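Local coordinates for CheC, inhibitor of MCP methylation / FliN fusion protein (Thermotoga maritima, PDB 4HYN), which is a flagellar rotor protein of the CheC phosphatase family and probably dephosphorylates the chemotaxis response regulator CheY, at residues Leu75-Asp78 and Lys79-Ala83; Glu99-Glu103 and Ile104-Ala108. One frame throughout, in Å; residues are numbered along the deposited sequence.

Contact 1. Residues Leu75-Asp78 and Lys79-Ala83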
loop_
_atom_site.group_PDB
_atom_site.type_symbol
_atom_site.label_atom_id
_atom_site.label_comp_id
_atom_site.label_asym_id
_atom_site.label_seq_id
_atom_site.Cartn_x
_atom_site.Cartn_y
_atom_site.Cartn_z
ATOM N N LEU A 75 1.082 -3.553 2.345
ATOM C CA LEU A 75 1.815 -2.293 2.362
ATOM C C LEU A 75 3.098 -2.526 3.152
ATOM O O LEU A 75 3.066 -3.102 4.244
ATOM C CB LEU A 75 1.006 -1.183 3.035
ATOM C CG LEU A 75 -0.164 -0.548 2.285
ATOM C CD1 LEU A 75 -0.636 0.670 3.068
ATOM C CD2 LEU A 75 0.279 -0.133 0.888
ATOM N N VAL A 76 4.221 -2.096 2.591
ATOM C CA VAL A 76 5.517 -2.265 3.238
ATOM C C VAL A 76 6.117 -0.902 3.557
ATOM O O VAL A 76 6.467 -0.134 2.658
ATOM C CB VAL A 76 6.498 -3.086 2.348
ATOM C CG1 VAL A 76 7.827 -3.309 3.074
ATOM C CG2 VAL A 76 5.871 -4.421 1.978
ATOM N N LEU A 77 6.230 -0.616 4.849
ATOM C CA LEU A 77 6.768 0.649 5.332
ATOM C C LEU A 77 8.017 0.414 6.185
ATOM O O LEU A 77 8.056 -0.509 7.010
ATOM C CB LEU A 77 5.712 1.384 6.174
ATOM C CG LEU A 77 4.398 1.876 5.549
ATOM C CD1 LEU A 77 3.543 0.713 5.111
ATOM C CD2 LEU A 77 3.631 2.707 6.571
ATOM N N ASP A 78 9.031 1.254 6.001
ATOM C CA ASP A 78 10.254 1.108 6.778
ATOM C C ASP A 78 10.153 1.774 8.150
ATOM O O ASP A 78 9.364 2.708 8.349
ATOM C CB ASP A 78 11.488 1.582 5.983
ATOM C CG ASP A 78 11.673 3.091 5.988
ATOM O OD1 ASP A 78 12.840 3.529 5.986
ATOM O OD2 ASP A 78 10.681 3.844 5.974
ATOM N N LYS A 79 10.927 1.248 9.100
ATOM C CA LYS A 79 10.952 1.749 10.471
ATOM C C LYS A 79 10.946 3.268 10.601
ATOM O O LYS A 79 10.218 3.813 11.429
ATOM C CB LYS A 79 12.150 1.176 11.220
ATOM C CG LYS A 79 11.870 -0.112 11.994
ATOM C CD LYS A 79 13.172 -0.666 12.568
ATOM C CE LYS A 79 12.929 -1.485 13.817
ATOM N NZ LYS A 79 11.955 -2.567 13.563
ATOM N N LYS A 80 11.726 3.948 9.766
ATOM C CA LYS A 80 11.792 5.401 9.817
ATOM C C LYS A 80 10.489 6.079 9.451
ATOM O O LYS A 80 10.100 7.040 10.107
ATOM C CB LYS A 80 12.931 5.944 8.953
ATOM C CG LYS A 80 14.295 5.571 9.489
ATOM C CD LYS A 80 15.392 6.492 8.982
ATOM C CE LYS A 80 16.694 6.243 9.747
ATOM N NZ LYS A 80 16.489 6.316 11.235
ATOM N N LEU A 81 9.812 5.578 8.421
ATOM C CA LEU A 81 8.539 6.154 7.992
ATOM C C LEU A 81 7.483 5.903 9.065
ATOM O O LEU A 81 6.728 6.800 9.434
ATOM C CB LEU A 81 8.088 5.548 6.659
ATOM C CG LEU A 81 6.720 5.993 6.129
ATOM C CD1 LEU A 81 6.709 7.510 5.931
ATOM C CD2 LEU A 81 6.397 5.273 4.819
ATOM N N VAL A 82 7.483 4.688 9.597
ATOM C CA VAL A 82 6.544 4.299 10.633
ATOM C C VAL A 82 6.680 5.219 11.846
ATOM O O VAL A 82 5.675 5.656 12.416
ATOM C CB VAL A 82 6.796 2.841 11.063
ATOM C CG1 VAL A 82 5.865 2.441 12.210
ATOM C CG2 VAL A 82 6.625 1.920 9.877
ATOM N N ALA A 83 7.924 5.528 12.214
ATOM C CA ALA A 83 8.207 6.388 13.364
ATOM C C ALA A 83 7.765 7.836 13.123
ATOM O O ALA A 83 7.299 8.511 14.044
ATOM C CB ALA A 83 9.699 6.323 13.719
#
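The carboxylate of Asp78 is the flat group: Leu81 N comes from over one face to donate to Asp78 OD2 at 3.1 Å, while Leu81 CB sits at the edge, 3.2 Å from Asp78 OD2. Over that same face, Lys80 CB stands above OD1. This is an N-cap at the turn where strand 71-78 of the antiparallel sheet passes into helix 79-89, and the two short axes run nearly at right angles (88°). Aspartate suits the place because its short side chain can fold back over the first helical turn, with CG set between the backbone N and the carbonyl carbon (chi1 80°), and take up an N-H that has no helical carbonyl before it; the helix end would probably favour the negative charge. Beyond the cap the chemistry becomes apolar. Leu77 points into the angle between strand and helix, CG reaching Leu81 CD2 at 4.0 Å, while its CB meets Val82 CG2 at 3.9 Å, the hydrophobic staple across the cap. Branched aliphatic residues suit this buried corner, which Phe179 and Met113 help to line. Lys79 carries its NZ to a salt bridge with Glu57 on strand 57-66. The backbone starts the helix in the regular way: Val82 N donates to Asp78 O at 3.0 Å, almost straight at 171°, and Val82 CG2 rests 3.2 Å from that carbonyl oxygen.

Contact 2. Residues Glu99-Glu103 and Ile104-Ala108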
loop_
_atom_site.group_PDB
_atom_site.type_symbol
_atom_site.label_atom_id
_atom_site.label_comp_id
_atom_site.label_asym_id
_atom_site.label_seq_id
_atom_site.Cartn_x
_atom_site.Cartn_y
_atom_site.Cartn_z
ATOM N N GLU A 99 14.478 4.586 15.038
ATOM C CA GLU A 99 13.759 3.516 14.361
ATOM C C GLU A 99 13.007 2.734 15.425
ATOM O O GLU A 99 12.297 1.777 15.128
ATOM C CB GLU A 99 14.718 2.597 13.604
ATOM C CG GLU A 99 15.370 3.241 12.389
ATOM C CD GLU A 99 15.935 2.222 11.412
ATOM O OE1 GLU A 99 15.621 2.318 10.207
ATOM O OE2 GLU A 99 16.691 1.327 11.844
ATOM N N GLU A 100 13.176 3.162 16.671
ATOM C CA GLU A 100 12.529 2.540 17.817
ATOM C C GLU A 100 11.020 2.622 17.700
ATOM O O GLU A 100 10.461 3.684 17.428
ATOM C CB GLU A 100 12.972 3.220 19.116
ATOM C CG GLU A 100 14.117 2.524 19.832
ATOM C CD GLU A 100 15.334 2.330 18.951
ATOM O OE1 GLU A 100 16.093 3.303 18.764
ATOM O OE2 GLU A 100 15.529 1.203 18.447
ATOM N N LEU A 101 10.368 1.485 17.888
ATOM C CA LEU A 101 8.922 1.426 17.824
ATOM C C LEU A 101 8.385 0.471 18.873
ATOM O O LEU A 101 9.044 -0.500 19.241
ATOM C CB LEU A 101 8.449 1.053 16.410
ATOM C CG LEU A 101 9.210 0.020 15.577
ATOM C CD1 LEU A 101 8.999 -1.387 16.128
ATOM C CD2 LEU A 101 8.738 0.096 14.132
ATOM N N ASP A 102 7.213 0.794 19.396
ATOM C CA ASP A 102 6.583 -0.022 20.419
ATOM C C ASP A 102 5.115 -0.229 20.090
ATOM O O ASP A 102 4.626 0.267 19.078
ATOM C CB ASP A 102 6.741 0.634 21.796
ATOM C CG ASP A 102 6.398 2.120 21.784
ATOM O OD1 ASP A 102 5.226 2.472 21.527
ATOM O OD2 ASP A 102 7.307 2.939 22.038
ATOM N N GLU A 103 4.415 -0.938 20.967
ATOM C CA GLU A 103 3.000 -1.229 20.777
ATOM C C GLU A 103 2.145 0.038 20.680
ATOM O O GLU A 103 1.135 0.056 19.974
ATOM C CB GLU A 103 2.497 -2.133 21.909
ATOM C CG GLU A 103 1.516 -3.220 21.458
ATOM C CD GLU A 103 2.144 -4.232 20.500
ATOM O OE1 GLU A 103 1.576 -4.457 19.407
ATOM O OE2 GLU A 103 3.202 -4.804 20.840
ATOM N N ILE A 104 2.562 1.098 21.368
ATOM C CA ILE A 104 1.831 2.364 21.352
ATOM C C ILE A 104 1.985 3.093 20.012
ATOM O O ILE A 104 1.017 3.634 19.473
ATOM C CB ILE A 104 2.270 3.265 22.524
ATOM C CG1 ILE A 104 1.916 2.574 23.849
ATOM C CG2 ILE A 104 1.604 4.643 22.425
ATOM C CD1 ILE A 104 2.606 3.145 25.057
ATOM N N LYS A 105 3.202 3.098 19.479
ATOM C CA LYS A 105 3.474 3.729 18.198
ATOM C C LYS A 105 2.785 2.914 17.113
ATOM O O LYS A 105 2.153 3.462 16.213
ATOM C CB LYS A 105 4.979 3.761 17.922
ATOM C CG LYS A 105 5.785 4.678 18.825
ATOM C CD LYS A 105 7.205 4.798 18.296
ATOM C CE LYS A 105 8.029 5.797 19.085
ATOM N NZ LYS A 105 9.321 6.073 18.399
ATOM N N LEU A 106 2.928 1.594 17.205
ATOM C CA LEU A 106 2.322 0.676 16.249
ATOM C C LEU A 106 0.807 0.794 16.279
ATOM O O LEU A 106 0.132 0.553 15.274
ATOM C CB LEU A 106 2.742 -0.759 16.557
ATOM C CG LEU A 106 3.860 -1.356 15.701
ATOM C CD1 LEU A 106 5.011 -0.386 15.548
ATOM C CD2 LEU A 106 4.325 -2.655 16.338
ATOM N N SER A 107 0.281 1.170 17.441
ATOM C CA SER A 107 -1.150 1.346 17.607
ATOM C C SER A 107 -1.604 2.624 16.894
ATOM O O SER A 107 -2.705 2.673 16.337
ATOM C CB SER A 107 -1.510 1.411 19.091
ATOM O OG SER A 107 -2.914 1.490 19.270
ATOM N N ALA A 108 -0.743 3.640 16.896
ATOM C CA ALA A 108 -1.052 4.913 16.248
ATOM C C ALA A 108 -0.946 4.822 14.727
ATOM O O ALA A 108 -1.675 5.507 14.014
ATOM C CB ALA A 108 -0.147 6.009 16.772
#
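Lys105 runs back from the helix alongside the loop, crossing the side chain of Asp102 at about a right angle, and ends with NZ on Glu100 O at 2.8 Å. The chain is extended beyond CG, each later torsion near 180°, which gives it the length to pass Asp102 and lay Lys105 CD 3.8 Å from Leu101 CA. Lys105 NZ is 5.2 Å from Asp102 OD2, so any attraction to that carboxylate acts at a distance. With an alanine here, Glu100 O is likely to lose this donor, and the loop backbone one of its ties to the helix. Asp102 OD1 accepts from Lys105 N at 2.9 Å on its anti side, 32° out of the carboxylate plane, and more weakly from Ile104 N at 3.0 Å, two N-H groups of the first turn that have no helical carbonyl before them and suit a short acidic side chain. Asp102 O takes Leu106 N at 2.9 Å in a nearly straight bond (168°). Leu101 and Leu106 slant across one another, CB of the first meeting CD1 of the second at 3.8 Å, an apolar pair that suits the side of the loop facing helix 79-89. Glu103 in the first turn would probably be favoured by the helix dipole. Asp102 and the two leucines make an aspartate N-cap with a hydrophobic staple, at the start of helix 103-128 of the CheC-like fold.

Both contacts start a helix with an aspartate N-cap and a hydrophobic staple, but in different surroundings. Contact 1 is partly buried where a central strand of the sheet enters helix 79-89, and its staple is packed against the sheet and helix 103-128; contact 2 lies on the surface, farther from the chain's centre, where a loop enters helix 103-128, and its staple is partly exposed and joined by a lysine-to-carbonyl bond. The two meet directly: Lys79 CG and Val82 CG1 pack on Leu101 CD2, and Lys80 NZ approaches Glu99 CG at 3.5 Å, so the loop before the second helix lies against the first turn of the preceding one.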